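Local coordinates for diaminopimelate decarboxylase (Helicobacter pylori, PDB 2QGH), which catalyses the pyridoxal-5'-phosphate-dependent decarboxylation of meso-diaminopimelate to L-lysine, the last step of bacterial lysine biosynthesis, at residues Ile246-Glu251 with Pro280-Val285; Ser288-Thr293 with Lys369-Lys374; Ala324-Arg329 with Glu373-Tyr378. All blocks are in the same frame, centred on the assembly; numbering follows the deposited sequence.

Interaction 1: Ile246-Glu251 with Pro280-Val285; sequences IGVSYE and PGRSIV. With PLP (pyridoxal-5'-phosphate), chain B; LYS (lysine), chain C.
Tyr250 and Arg282 meet through one hydrogen bond: Arg282 NH1 donates to Tyr250 OH at 2.9 Å. The donor lies at the ring edge, and ring and guanidinium planes stand 79° apart. The guanidinium also holds the carboxylate of the bound lysine, the reaction product. Arg282 NH2 donates to LYS OXT at 2.7 Å, and NH1 bonds the same oxygen weakly. Ser208 also binds NH2. The chain of Arg282 bends at CG-CD (chi3 -59°), and Val248 CG2 rests on its CD at 3.9 Å. The same methyl sits over one face of the Tyr250 ring, toward its rim.

Two waters form the next layer. One links Arg282 NE and PLP O3P, and more weakly Ile246 O. The other joins Ile246 O, Ser283 N and PLP O2P. The phosphate is gripped directly by Gly281 N, 2.7 Å from PLP O2P, and Arg282 N, 2.7 Å from PLP O1P. Gly281 is the N-cap of helix 282-285, so the phosphate sits at a helix start.

In the PLP-binding (beta/alpha)8 barrel of this family, the helix follows strand 275-278, the eighth, and loop 246-251 follows strand 239-241, the seventh. Helix 40-52 packs against Ile246 and Pro280.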
loop_
_atom_site.group_PDB
_atom_site.type_symbol
_atom_site.label_atom_id
_atom_site.label_comp_id
_atom_site.label_asym_id
_atom_site.label_seq_id
_atom_site.Cartn_x
_atom_site.Cartn_y
_atom_site.Cartn_z
ATOM N N ILE A 246 7.951 -20.741 -3.142
ATOM C CA ILE A 246 7.620 -21.687 -2.076
ATOM C C ILE A 246 6.911 -20.983 -0.919
ATOM O O ILE A 246 7.447 -20.042 -0.332
ATOM C CB ILE A 246 8.884 -22.401 -1.563
ATOM C CG1 ILE A 246 9.379 -23.376 -2.637
ATOM C CG2 ILE A 246 8.593 -23.109 -0.239
ATOM C CD1 ILE A 246 10.539 -24.259 -2.208
ATOM N N GLY A 247 5.704 -21.440 -0.603
ATOM C CA GLY A 247 4.922 -20.831 0.462
ATOM C C GLY A 247 5.310 -21.198 1.881
ATOM O O GLY A 247 6.021 -22.180 2.111
ATOM N N VAL A 248 4.862 -20.394 2.843
ATOM C CA VAL A 248 5.158 -20.665 4.245
ATOM C C VAL A 248 3.883 -21.090 4.955
ATOM O O VAL A 248 2.792 -21.064 4.372
ATOM C CB VAL A 248 5.774 -19.437 4.981
ATOM C CG1 VAL A 248 7.148 -19.115 4.398
ATOM C CG2 VAL A 248 4.850 -18.234 4.883
ATOM N N SER A 249 4.017 -21.487 6.211
ATOM C CA SER A 249 2.864 -21.942 6.960
ATOM C C SER A 249 2.155 -20.819 7.710
ATOM O O SER A 249 2.276 -20.705 8.921
ATOM C CB SER A 249 3.284 -23.035 7.940
ATOM O OG SER A 249 2.168 -23.826 8.293
ATOM N N TYR A 250 1.406 -19.994 6.992
ATOM C CA TYR A 250 0.695 -18.906 7.641
ATOM C C TYR A 250 -0.405 -19.440 8.549
ATOM O O TYR A 250 -0.600 -18.937 9.654
ATOM C CB TYR A 250 0.094 -17.957 6.602
ATOM C CG TYR A 250 1.119 -17.108 5.884
ATOM C CD1 TYR A 250 2.024 -16.317 6.600
ATOM C CD2 TYR A 250 1.175 -17.079 4.491
ATOM C CE1 TYR A 250 2.957 -15.518 5.944
ATOM C CE2 TYR A 250 2.103 -16.280 3.824
ATOM C CZ TYR A 250 2.991 -15.503 4.553
ATOM O OH TYR A 250 3.908 -14.722 3.888
ATOM N N GLU A 251 -1.117 -20.464 8.083
ATOM C CA GLU A 251 -2.202 -21.051 8.856
ATOM C C GLU A 251 -1.958 -22.526 9.210
ATOM O O GLU A 251 -2.855 -23.362 9.084
ATOM C CB GLU A 251 -3.511 -20.912 8.075
ATOM C CG GLU A 251 -3.823 -19.485 7.649
ATOM C CD GLU A 251 -5.149 -19.364 6.928
ATOM O OE1 GLU A 251 -6.199 -19.639 7.548
ATOM O OE2 GLU A 251 -5.149 -18.990 5.740
ATOM N N PRO A 280 14.248 -17.572 -4.095
ATOM C CA PRO A 280 13.380 -17.570 -2.916
ATOM C C PRO A 280 13.302 -16.202 -2.239
ATOM O O PRO A 280 14.306 -15.497 -2.106
ATOM C CB PRO A 280 14.030 -18.614 -2.020
ATOM C CG PRO A 280 15.479 -18.392 -2.285
ATOM C CD PRO A 280 15.510 -18.276 -3.806
ATOM N N GLY A 281 12.101 -15.834 -1.816
ATOM C CA GLY A 281 11.905 -14.564 -1.142
ATOM C C GLY A 281 11.215 -14.772 0.196
ATOM O O GLY A 281 11.842 -14.691 1.254
ATOM N N ARG A 282 9.919 -15.056 0.136
ATOM C CA ARG A 282 9.092 -15.283 1.314
ATOM C C ARG A 282 9.681 -16.331 2.256
ATOM O O ARG A 282 9.890 -16.064 3.444
ATOM C CB ARG A 282 7.694 -15.725 0.874
ATOM C CG ARG A 282 6.616 -15.588 1.933
ATOM C CD ARG A 282 5.367 -16.357 1.518
ATOM N NE ARG A 282 4.821 -15.897 0.246
ATOM C CZ ARG A 282 4.130 -14.772 0.086
ATOM N NH1 ARG A 282 3.883 -13.977 1.124
ATOM N NH2 ARG A 282 3.702 -14.431 -1.120
ATOM N N SER A 283 9.941 -17.524 1.725
ATOM C CA SER A 283 10.492 -18.626 2.516
ATOM C C SER A 283 11.846 -18.329 3.171
ATOM O O SER A 283 12.334 -19.111 3.982
ATOM C CB SER A 283 10.596 -19.893 1.656
ATOM O OG SER A 283 11.298 -19.654 0.451
ATOM N N ILE A 284 12.455 -17.201 2.825
ATOM C CA ILE A 284 13.733 -16.846 3.423
ATOM C C ILE A 284 13.534 -15.927 4.628
ATOM O O ILE A 284 14.186 -16.098 5.657
ATOM C CB ILE A 284 14.658 -16.096 2.427
ATOM C CG1 ILE A 284 15.014 -16.992 1.233
ATOM C CG2 ILE A 284 15.924 -15.620 3.152
ATOM C CD1 ILE A 284 15.944 -18.151 1.559
ATOM N N VAL A 285 12.620 -14.967 4.502
ATOM C CA VAL A 285 12.407 -13.989 5.561
ATOM C C VAL A 285 11.078 -13.964 6.305
ATOM O O VAL A 285 11.005 -13.413 7.401
ATOM C CB VAL A 285 12.646 -12.547 5.030
ATOM C CG1 VAL A 285 14.083 -12.373 4.617
ATOM C CG2 VAL A 285 11.724 -12.269 3.848
HETATM N N1 PLP B . 11.325 -14.347 -8.513
HETATM C C2 PLP B . 10.410 -13.606 -9.291
HETATM C C2A PLP B . 10.693 -13.316 -10.712
HETATM C C3 PLP B . 9.205 -13.117 -8.646
HETATM O O3 PLP B . 8.281 -12.372 -9.353
HETATM C C4 PLP B . 8.960 -13.388 -7.300
HETATM C C4A PLP B . 7.583 -13.071 -6.833
HETATM C C5 PLP B . 9.882 -14.113 -6.532
HETATM C C6 PLP B . 11.079 -14.628 -7.162
HETATM C C5A PLP B . 9.873 -14.260 -5.071
HETATM O O4P PLP B . 8.969 -15.283 -4.721
HETATM P P PLP B . 8.722 -15.644 -3.324
HETATM O O1P PLP B . 8.756 -14.533 -2.230
HETATM O O2P PLP B . 9.843 -16.736 -3.031
HETATM O O3P PLP B . 7.271 -16.261 -3.298
HETATM N N LYS C . 3.377 -9.148 -2.418
HETATM C CA LYS C . 2.843 -10.545 -2.460
HETATM C C LYS C . 2.470 -11.016 -1.054
HETATM O O LYS C . 2.422 -10.150 -0.157
HETATM C CB LYS C . 3.890 -11.487 -3.082
HETATM C CG LYS C . 4.174 -11.184 -4.546
HETATM C CD LYS C . 5.439 -11.854 -5.048
HETATM C CE LYS C . 5.651 -11.524 -6.524
HETATM N NZ LYS C . 6.962 -11.990 -7.092
HETATM O OXT LYS C . 2.229 -12.228 -0.862
HETATM O O HOH W 1 6.037 -17.728 -1.466
HETATM O O HOH W 2 9.471 -18.493 -1.134
#

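Interaction 2: Ser288-Thr293 with Lys369-Lys374; sequences SGELIT and KIAIEK
Glu290 reaches over to Glu373 at one end of the strand pair. Glu290 CB lies 3.8 Å from Ile372 O, and Glu290 CG lies beside that oxygen and Glu373 CA. Beyond CG the chain is extended, which carries the carboxylate alongside Glu373. At the tip, Glu290 OE1 comes to 3.0 Å from Glu373 CG, and OE2 faces the methyl of Ala371. The two glutamates run side by side in the same direction, with carboxylate planes 23° apart. Their like charges are close, but Arg329 forms a salt bridge with Glu290 OE2 and probably offsets them. A water accepts from Lys374 N and donates to Glu290 OE1.

Behind this end the strands form an antiparallel ladder within the mixed beta domain. Leu291 and Ile372 are a hydrogen-bonded pair, with Leu291 N to Ile372 O at 3.0 Å and Ile372 N to Leu291 O at 2.9 Å. Thr293 and Ile370 form the next such pair. Their side chains lie alongside, Thr293 CG2 to Ile370 CG1 at 3.6 Å, on the same face as Leu291 and Ile372. Ile292 and Ala371, a non-hydrogen-bonded pair, occupy the other face. There Ile292 CD1 is modelled unusually close to Ala371 CB, a doubtful detail.

Strand 289-299 also pairs with 35-39 and 306-309 in the mixed sheet, and strand 369-372 has 328-330 on its other side.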
loop_
_atom_site.group_PDB
_atom_site.type_symbol
_atom_site.label_atom_id
_atom_site.label_comp_id
_atom_site.label_asym_id
_atom_site.label_seq_id
_atom_site.Cartn_x
_atom_site.Cartn_y
_atom_site.Cartn_z
ATOM N N SER A 288 11.116 -15.037 10.187
ATOM C CA SER A 288 12.026 -14.259 11.035
ATOM C C SER A 288 11.498 -12.903 11.488
ATOM O O SER A 288 12.018 -12.312 12.433
ATOM C CB SER A 288 13.364 -14.031 10.318
ATOM O OG SER A 288 13.303 -12.916 9.440
ATOM N N GLY A 289 10.477 -12.404 10.807
ATOM C CA GLY A 289 9.942 -11.103 11.157
ATOM C C GLY A 289 8.586 -11.109 11.825
ATOM O O GLY A 289 7.690 -11.866 11.455
ATOM N N GLU A 290 8.446 -10.254 12.831
ATOM C CA GLU A 290 7.193 -10.137 13.547
ATOM C C GLU A 290 6.835 -8.686 13.827
ATOM O O GLU A 290 7.707 -7.849 14.061
ATOM C CB GLU A 290 7.254 -10.946 14.838
ATOM C CG GLU A 290 7.192 -12.432 14.547
ATOM C CD GLU A 290 7.069 -13.288 15.783
ATOM O OE1 GLU A 290 6.651 -14.461 15.644
ATOM O OE2 GLU A 290 7.398 -12.794 16.885
ATOM N N LEU A 291 5.542 -8.399 13.766
ATOM C CA LEU A 291 5.034 -7.059 14.006
ATOM C C LEU A 291 4.513 -6.932 15.442
ATOM O O LEU A 291 3.417 -7.397 15.773
ATOM C CB LEU A 291 3.925 -6.740 12.997
ATOM C CG LEU A 291 3.260 -5.363 13.026
ATOM C CD1 LEU A 291 4.296 -4.261 13.211
ATOM C CD2 LEU A 291 2.490 -5.175 11.731
ATOM N N ILE A 292 5.327 -6.307 16.287
ATOM C CA ILE A 292 4.986 -6.097 17.685
ATOM C C ILE A 292 4.211 -4.792 17.779
ATOM O O ILE A 292 4.707 -3.727 17.402
ATOM C CB ILE A 292 6.260 -5.991 18.568
ATOM C CG1 ILE A 292 7.238 -7.126 18.231
ATOM C CG2 ILE A 292 5.871 -6.026 20.042
ATOM C CD1 ILE A 292 6.646 -8.510 18.328
ATOM N N THR A 293 2.996 -4.888 18.297
ATOM C CA THR A 293 2.114 -3.748 18.425
ATOM C C THR A 293 1.428 -3.784 19.790
ATOM O O THR A 293 1.138 -4.859 20.329
ATOM C CB THR A 293 1.062 -3.786 17.317
ATOM O OG1 THR A 293 0.129 -2.721 17.495
ATOM C CG2 THR A 293 0.336 -5.110 17.337
ATOM N N LYS A 369 0.962 -6.199 24.987
ATOM C CA LYS A 369 1.656 -6.362 23.722
ATOM C C LYS A 369 1.332 -7.678 23.015
ATOM O O LYS A 369 1.176 -8.721 23.651
ATOM C CB LYS A 369 3.161 -6.269 23.960
ATOM C CG LYS A 369 3.574 -5.049 24.770
ATOM C CD LYS A 369 3.242 -3.750 24.046
ATOM C CE LYS A 369 3.558 -2.548 24.916
ATOM N NZ LYS A 369 5.000 -2.465 25.273
ATOM N N ILE A 370 1.216 -7.613 21.692
ATOM C CA ILE A 370 0.950 -8.795 20.889
ATOM C C ILE A 370 1.866 -8.752 19.670
ATOM O O ILE A 370 2.379 -7.697 19.302
ATOM C CB ILE A 370 -0.523 -8.856 20.402
ATOM C CG1 ILE A 370 -0.715 -7.959 19.180
ATOM C CG2 ILE A 370 -1.458 -8.428 21.521
ATOM C CD1 ILE A 370 -2.081 -8.066 18.569
ATOM N N ALA A 371 2.081 -9.904 19.055
ATOM C CA ALA A 371 2.923 -9.973 17.873
ATOM C C ALA A 371 2.167 -10.648 16.744
ATOM O O ALA A 371 1.543 -11.684 16.944
ATOM C CB ALA A 371 4.200 -10.739 18.177
ATOM N N ILE A 372 2.194 -10.031 15.566
ATOM C CA ILE A 372 1.552 -10.592 14.385
ATOM C C ILE A 372 2.688 -11.364 13.751
ATOM O O ILE A 372 3.726 -10.788 13.431
ATOM C CB ILE A 372 1.070 -9.495 13.425
ATOM C CG1 ILE A 372 0.015 -8.628 14.126
ATOM C CG2 ILE A 372 0.495 -10.119 12.168
ATOM C CD1 ILE A 372 -0.523 -7.489 13.268
ATOM N N GLU A 373 2.486 -12.665 13.573
ATOM C CA GLU A 373 3.521 -13.558 13.048
ATOM C C GLU A 373 3.789 -13.649 11.541
ATOM O O GLU A 373 2.945 -13.312 10.712
ATOM C CB GLU A 373 3.271 -14.968 13.606
ATOM C CG GLU A 373 3.756 -15.158 15.049
ATOM C CD GLU A 373 3.254 -16.447 15.698
ATOM O OE1 GLU A 373 3.198 -17.491 15.013
ATOM O OE2 GLU A 373 2.932 -16.416 16.904
ATOM N N LYS A 374 4.993 -14.117 11.216
ATOM C CA LYS A 374 5.441 -14.316 9.836
ATOM C C LYS A 374 5.193 -13.131 8.912
ATOM O O LYS A 374 4.697 -13.300 7.791
ATOM C CB LYS A 374 4.773 -15.564 9.243
ATOM C CG LYS A 374 4.923 -16.812 10.086
ATOM C CD LYS A 374 4.325 -18.017 9.389
ATOM C CE LYS A 374 4.297 -19.228 10.317
ATOM N NZ LYS A 374 5.651 -19.542 10.822
HETATM O O HOH W 3 7.330 -15.307 12.909
#

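Interaction 3: Ala324-Arg329 with Glu373-Tyr378; sequences AKHAIR and EKVGAY. With LYS (lysine), chain C; PLP (pyridoxal-5'-phosphate), chain B.
His326 packs its imidazole edge against the loop at Glu373 and Lys374. His326 ND1 donates to Glu373 O at 2.9 Å, with the oxygen in the ring plane and the donor in the carbonyl plane. Chi1 (-69°) swings the ring toward 373-374, and chi2 (-122°) turns ND1 to Glu373 O. His326 CE1 lies 3.0 Å from Lys374 O, again at the ring edge. Val375 CG1 meets the ring obliquely. One residue after His326, Ala327 O accepts from Glu373 N at 2.7 Å along a nearly straight bond (173°). Both backbone polar groups of Glu373 are used. His326 is buried.

The outer side is looser. Ala327 CB lies 3.9 Å from Glu373 OE1. Glu373 OE2 touches Arg329 CB at 3.2 Å and stands over one face of the guanidinium. The resulting ion pair with NE is long, and no N-H points at the oxygen. The stronger partner of Arg329 is Glu290.

At the far end of 373-378, Tyr378 lays one ring face against CB of the bound lysine. Tyr378 OH donates to PLP O1P at 2.7 Å. Tyr386 of the second subunit packs on it.

The bond from His326 ND1 implies that this nitrogen carries a proton. Arg318 NH1, bonded to NE2, can only donate, so NE2 is the acceptor and the ring is probably neutral, with its proton on ND1.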
loop_
_atom_site.group_PDB
_atom_site.type_symbol
_atom_site.label_atom_id
_atom_site.label_comp_id
_atom_site.label_asym_id
_atom_site.label_seq_id
_atom_site.Cartn_x
_atom_site.Cartn_y
_atom_site.Cartn_z
ATOM N N ALA A 324 -5.047 -12.203 3.490
ATOM C CA ALA A 324 -4.124 -13.097 4.181
ATOM C C ALA A 324 -4.347 -13.099 5.690
ATOM O O ALA A 324 -4.680 -12.079 6.295
ATOM C CB ALA A 324 -2.694 -12.704 3.872
ATOM N N LYS A 325 -4.161 -14.262 6.297
ATOM C CA LYS A 325 -4.328 -14.400 7.729
ATOM C C LYS A 325 -3.016 -14.809 8.370
ATOM O O LYS A 325 -2.523 -15.917 8.140
ATOM C CB LYS A 325 -5.394 -15.451 8.040
ATOM C CG LYS A 325 -6.745 -15.145 7.423
ATOM C CD LYS A 325 -7.723 -16.284 7.623
ATOM C CE LYS A 325 -9.030 -16.004 6.898
ATOM N NZ LYS A 325 -9.982 -17.147 7.000
ATOM N N HIS A 326 -2.439 -13.903 9.150
ATOM C CA HIS A 326 -1.205 -14.187 9.867
ATOM C C HIS A 326 -1.581 -14.420 11.330
ATOM O O HIS A 326 -2.479 -13.768 11.859
ATOM C CB HIS A 326 -0.230 -13.013 9.750
ATOM C CG HIS A 326 0.331 -12.829 8.374
ATOM N ND1 HIS A 326 1.684 -12.845 8.115
ATOM C CD2 HIS A 326 -0.277 -12.612 7.183
ATOM C CE1 HIS A 326 1.888 -12.644 6.825
ATOM N NE2 HIS A 326 0.713 -12.500 6.236
ATOM N N ALA A 327 -0.907 -15.356 11.984
ATOM C CA ALA A 327 -1.218 -15.649 13.374
ATOM C C ALA A 327 -0.924 -14.463 14.291
ATOM O O ALA A 327 -0.037 -13.651 14.020
ATOM C CB ALA A 327 -0.444 -16.876 13.837
ATOM N N ILE A 328 -1.697 -14.370 15.369
ATOM C CA ILE A 328 -1.545 -13.312 16.363
ATOM C C ILE A 328 -1.259 -13.976 17.711
ATOM O O ILE A 328 -2.046 -14.784 18.202
ATOM C CB ILE A 328 -2.827 -12.443 16.466
ATOM C CG1 ILE A 328 -3.000 -11.629 15.181
ATOM C CG2 ILE A 328 -2.749 -11.528 17.687
ATOM C CD1 ILE A 328 -4.277 -10.825 15.117
ATOM N N ARG A 329 -0.120 -13.635 18.295
ATOM C CA ARG A 329 0.288 -14.206 19.568
ATOM C C ARG A 329 0.435 -13.126 20.641
ATOM O O ARG A 329 1.034 -12.077 20.401
ATOM C CB ARG A 329 1.620 -14.940 19.378
ATOM C CG ARG A 329 2.212 -15.538 20.635
ATOM C CD ARG A 329 3.663 -15.883 20.403
ATOM N NE ARG A 329 4.373 -14.727 19.876
ATOM C CZ ARG A 329 5.659 -14.718 19.549
ATOM N NH1 ARG A 329 6.392 -15.815 19.694
ATOM N NH2 ARG A 329 6.216 -13.610 19.082
ATOM N N GLU A 373 2.486 -12.665 13.573
ATOM C CA GLU A 373 3.521 -13.558 13.048
ATOM C C GLU A 373 3.789 -13.649 11.541
ATOM O O GLU A 373 2.945 -13.312 10.712
ATOM C CB GLU A 373 3.271 -14.968 13.606
ATOM C CG GLU A 373 3.756 -15.158 15.049
ATOM C CD GLU A 373 3.254 -16.447 15.698
ATOM O OE1 GLU A 373 3.198 -17.491 15.013
ATOM O OE2 GLU A 373 2.932 -16.416 16.904
ATOM N N LYS A 374 4.993 -14.117 11.216
ATOM C CA LYS A 374 5.441 -14.316 9.836
ATOM C C LYS A 374 5.193 -13.131 8.912
ATOM O O LYS A 374 4.697 -13.300 7.791
ATOM C CB LYS A 374 4.773 -15.564 9.243
ATOM C CG LYS A 374 4.923 -16.812 10.086
ATOM C CD LYS A 374 4.325 -18.017 9.389
ATOM C CE LYS A 374 4.297 -19.228 10.317
ATOM N NZ LYS A 374 5.651 -19.542 10.822
ATOM N N VAL A 375 5.557 -11.941 9.381
ATOM C CA VAL A 375 5.384 -10.707 8.624
ATOM C C VAL A 375 6.713 -10.184 8.085
ATOM O O VAL A 375 6.825 -9.004 7.738
ATOM C CB VAL A 375 4.758 -9.603 9.498
ATOM C CG1 VAL A 375 3.413 -10.047 10.010
ATOM C CG2 VAL A 375 5.688 -9.273 10.654
ATOM N N GLY A 376 7.714 -11.063 8.018
ATOM C CA GLY A 376 9.023 -10.669 7.524
ATOM C C GLY A 376 9.093 -10.517 6.013
ATOM O O GLY A 376 10.022 -9.915 5.475
ATOM N N ALA A 377 8.099 -11.051 5.315
ATOM C CA ALA A 377 8.082 -10.957 3.862
ATOM C C ALA A 377 6.887 -10.150 3.414
ATOM O O ALA A 377 5.772 -10.368 3.885
ATOM C CB ALA A 377 8.025 -12.340 3.251
ATOM N N TYR A 378 7.124 -9.211 2.503
ATOM C CA TYR A 378 6.062 -8.369 1.975
ATOM C C TYR A 378 5.316 -7.697 3.106
ATOM O O TYR A 378 4.116 -7.439 3.020
ATOM C CB TYR A 378 5.117 -9.207 1.112
ATOM C CG TYR A 378 5.867 -9.957 0.032
ATOM C CD1 TYR A 378 6.500 -9.271 -1.006
ATOM C CD2 TYR A 378 6.003 -11.346 0.083
ATOM C CE1 TYR A 378 7.259 -9.950 -1.966
ATOM C CE2 TYR A 378 6.757 -12.037 -0.873
ATOM C CZ TYR A 378 7.384 -11.334 -1.892
ATOM O OH TYR A 378 8.143 -12.000 -2.829
HETATM N N LYS C . 3.377 -9.148 -2.418
HETATM C CA LYS C . 2.843 -10.545 -2.460
HETATM C C LYS C . 2.470 -11.016 -1.054
HETATM O O LYS C . 2.422 -10.150 -0.157
HETATM C CB LYS C . 3.890 -11.487 -3.082
HETATM C CG LYS C . 4.174 -11.184 -4.546
HETATM C CD LYS C . 5.439 -11.854 -5.048
HETATM C CE LYS C . 5.651 -11.524 -6.524
HETATM N NZ LYS C . 6.962 -11.990 -7.092
HETATM O OXT LYS C . 2.229 -12.228 -0.862
HETATM N N1 PLP B . 11.325 -14.347 -8.513
HETATM C C2 PLP B . 10.410 -13.606 -9.291
HETATM C C2A PLP B . 10.693 -13.316 -10.712
HETATM C C3 PLP B . 9.205 -13.117 -8.646
HETATM O O3 PLP B . 8.281 -12.372 -9.353
HETATM C C4 PLP B . 8.960 -13.388 -7.300
HETATM C C4A PLP B . 7.583 -13.071 -6.833
HETATM C C5 PLP B . 9.882 -14.113 -6.532
HETATM C C6 PLP B . 11.079 -14.628 -7.162
HETATM C C5A PLP B . 9.873 -14.260 -5.071
HETATM O O4P PLP B . 8.969 -15.283 -4.721
HETATM P P PLP B . 8.722 -15.644 -3.324
HETATM O O1P PLP B . 8.756 -14.533 -2.230
HETATM O O2P PLP B . 9.843 -16.736 -3.031
HETATM O O3P PLP B . 7.271 -16.261 -3.298
#

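From the N terminus, interaction 1 comes first. It closes a loop that holds helix 258-268 and the last barrel strand, 275-278, and is complete before the others begin. The chain then leaves the barrel through helix 282-285 and enters strand 289-299, where interaction 2 opens. Interaction 3 opens inside that span, at 324-329. The two end on overlapping pieces, sharing Glu373 and Lys374, so they cross rather than nest. Ala371 N and Arg329 O probably bond between their neighbouring strands. The barrel is joined to the mixed sheet by the chain itself and where Tyr250 of interaction 1 packs on His326 and Lys374. Interactions 1 and 3 both reach the cofactor and lysine.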